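Side-chain contact in Serine/threonine-protein kinase Tel1 (Chaetomium thermophilum, PDB 6SKY), which probably phosphorylates serine or threonine followed by glutamine in protein substrates, acting as a DNA-damage checkpoint kinase of the ATM subfamily: residues A[2108-2111]-A[2112-2116]. Numbering follows the deposited sequence.
Sequences TLAT and FEKRS
T2108 and F2112, one helical turn apart, show how the i to i+4 spacing of an alpha helix lays side chains next to one another. The backbone O of T2108 accepts a hydrogen bond from N of F2112, 3.0 Å away, and also lies over one face of that residue's ring, offset toward the rim. A chi1 of -36° leaves OG1 of T2108 beside the backbone N and puts the methyl CG2 anti to that N, where it runs alongside the ring and reaches CZ of F2112 at 4.1 Å, while OG1 turns back to the carbonyl of E2104. L2109 bonds through its O to the N of E2113, and its CD1 makes an apolar contact with CD2 of F2112 at 4.3 Å. A2110 accepts the N-H of K2114, whose extended chain runs back past that oxygen, CG of K2114 lying 3.3 Å from O of A2110. The same backbone bond joins T2111 O to N of R2115, nearly straight (171°), but here it is the methyl CG2 that lies over the flat group, on one guanidinium face and 3.4 Å from CZ of R2115. The hydroxyl of T2111 bonds to the carbonyl of C2107; in both threonines the methyl faces forward along the helix and OG1 backward. All of these residues lie on helix 2102-2119 of the FAT domain, an alpha-solenoid region, away from the nucleotide site. There F2112 packs against helices 2077-2097 and 2154-2174 and has a cation-pi partner in R2134, whereas R2115 touches helix 1627-1644 and forms a salt bridge with D1606, tying this helix to a much earlier part of the chain.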
ATOM      1  N   THR A2108      25.663  -6.109  31.458  1.00 41.78           N
ATOM      2  CA  THR A2108      25.798  -5.891  30.020  1.00 41.78           C
ATOM      3  C   THR A2108      24.436  -5.841  29.336  1.00 41.78           C
ATOM      4  O   THR A2108      24.198  -5.002  28.456  1.00 41.78           O
ATOM      5  CB  THR A2108      26.667  -6.986  29.413  1.00 41.78           C
ATOM      6  OG1 THR A2108      27.693  -7.340  30.344  1.00 41.78           O
ATOM      7  CG2 THR A2108      27.320  -6.497  28.137  1.00 41.78           C
ATOM      8  N   LEU A2109      23.519  -6.717  29.742  1.00 37.00           N
ATOM      9  CA  LEU A2109      22.178  -6.688  29.166  1.00 37.00           C
ATOM     10  C   LEU A2109      21.453  -5.379  29.487  1.00 37.00           C
ATOM     11  O   LEU A2109      20.783  -4.792  28.622  1.00 37.00           O
ATOM     12  CB  LEU A2109      21.391  -7.894  29.667  1.00 37.00           C
ATOM     13  CG  LEU A2109      20.249  -8.426  28.813  1.00 37.00           C
ATOM     14  CD1 LEU A2109      20.733  -8.756  27.427  1.00 37.00           C
ATOM     15  CD2 LEU A2109      19.674  -9.647  29.470  1.00 37.00           C
ATOM     16  N   ALA A2110      21.582  -4.893  30.723  1.00 38.09           N
ATOM     17  CA  ALA A2110      20.959  -3.618  31.069  1.00 38.09           C
ATOM     18  C   ALA A2110      21.568  -2.458  30.287  1.00 38.09           C
ATOM     19  O   ALA A2110      20.862  -1.498  29.928  1.00 38.09           O
ATOM     20  CB  ALA A2110      21.080  -3.374  32.567  1.00 38.09           C
ATOM     21  N   THR A2111      22.871  -2.521  30.015  1.00 34.83           N
ATOM     22  CA  THR A2111      23.486  -1.513  29.161  1.00 34.83           C
ATOM     23  C   THR A2111      22.871  -1.525  27.771  1.00 34.83           C
ATOM     24  O   THR A2111      22.602  -0.464  27.188  1.00 34.83           O
ATOM     25  CB  THR A2111      24.988  -1.748  29.078  1.00 34.83           C
ATOM     26  OG1 THR A2111      25.529  -1.840  30.398  1.00 34.83           O
ATOM     27  CG2 THR A2111      25.643  -0.607  28.373  1.00 34.83           C
ATOM     28  N   PHE A2112      22.655  -2.717  27.219  1.00 31.62           N
ATOM     29  CA  PHE A2112      22.002  -2.814  25.920  1.00 31.62           C
ATOM     30  C   PHE A2112      20.633  -2.152  25.937  1.00 31.62           C
ATOM     31  O   PHE A2112      20.244  -1.482  24.972  1.00 31.62           O
ATOM     32  CB  PHE A2112      21.878  -4.273  25.507  1.00 31.62           C
ATOM     33  CG  PHE A2112      23.175  -4.905  25.155  1.00 31.62           C
ATOM     34  CD1 PHE A2112      24.294  -4.131  24.938  1.00 31.62           C
ATOM     35  CD2 PHE A2112      23.281  -6.272  25.033  1.00 31.62           C
ATOM     36  CE1 PHE A2112      25.486  -4.708  24.616  1.00 31.62           C
ATOM     37  CE2 PHE A2112      24.477  -6.848  24.711  1.00 31.62           C
ATOM     38  CZ  PHE A2112      25.577  -6.068  24.502  1.00 31.62           C
ATOM     39  N   GLU A2113      19.895  -2.310  27.033  1.00 36.88           N
ATOM     40  CA  GLU A2113      18.566  -1.701  27.107  1.00 36.88           C
ATOM     41  C   GLU A2113      18.625  -0.169  27.118  1.00 36.88           C
ATOM     42  O   GLU A2113      17.851   0.500  26.412  1.00 36.88           O
ATOM     43  CB  GLU A2113      17.836  -2.227  28.331  1.00 36.88           C
ATOM     44  CG  GLU A2113      17.673  -3.728  28.307  1.00 36.88           C
ATOM     45  CD  GLU A2113      17.191  -4.288  29.625  1.00 36.88           C
ATOM     46  OE1 GLU A2113      17.451  -5.479  29.897  1.00 36.88           O
ATOM     47  OE2 GLU A2113      16.557  -3.538  30.395  1.00 36.88           O
ATOM     48  N   LYS A2114      19.527   0.412  27.909  1.00 35.40           N
ATOM     49  CA  LYS A2114      19.649   1.874  27.899  1.00 35.40           C
ATOM     50  C   LYS A2114      20.040   2.396  26.514  1.00 35.40           C
ATOM     51  O   LYS A2114      19.500   3.408  26.018  1.00 35.40           O
ATOM     52  CB  LYS A2114      20.667   2.314  28.940  1.00 35.40           C
ATOM     53  CG  LYS A2114      20.413   1.750  30.314  1.00 35.40           C
ATOM     54  CD  LYS A2114      21.653   1.850  31.179  1.00 35.40           C
ATOM     55  CE  LYS A2114      21.490   1.070  32.472  1.00 35.40           C
ATOM     56  NZ  LYS A2114      22.790   0.855  33.167  1.00 35.40           N
ATOM     57  N   ARG A2115      20.979   1.720  25.865  1.00 30.67           N
ATOM     58  CA  ARG A2115      21.326   2.151  24.522  1.00 30.67           C
ATOM     59  C   ARG A2115      20.142   2.023  23.580  1.00 30.67           C
ATOM     60  O   ARG A2115      20.012   2.816  22.649  1.00 30.67           O
ATOM     61  CB  ARG A2115      22.527   1.367  24.030  1.00 30.67           C
ATOM     62  CG  ARG A2115      23.706   1.596  24.910  1.00 30.67           C
ATOM     63  CD  ARG A2115      24.819   0.658  24.611  1.00 30.67           C
ATOM     64  NE  ARG A2115      25.992   1.019  25.382  1.00 30.67           N
ATOM     65  CZ  ARG A2115      27.110   0.317  25.394  1.00 30.67           C
ATOM     66  NH1 ARG A2115      28.138   0.722  26.121  1.00 30.67           N
ATOM     67  NH2 ARG A2115      27.195  -0.793  24.684  1.00 30.67           N
ATOM     68  N   SER A2116      19.256   1.056  23.811  1.00 30.36           N
ATOM     69  CA  SER A2116      18.033   0.990  23.014  1.00 30.36           C
ATOM     70  C   SER A2116      17.210   2.251  23.183  1.00 30.36           C
ATOM     71  O   SER A2116      16.580   2.735  22.228  1.00 30.36           O
ATOM     72  CB  SER A2116      17.202  -0.216  23.419  1.00 30.36           C
ATOM     73  OG  SER A2116      16.578   0.031  24.661  1.00 30.36           O
TER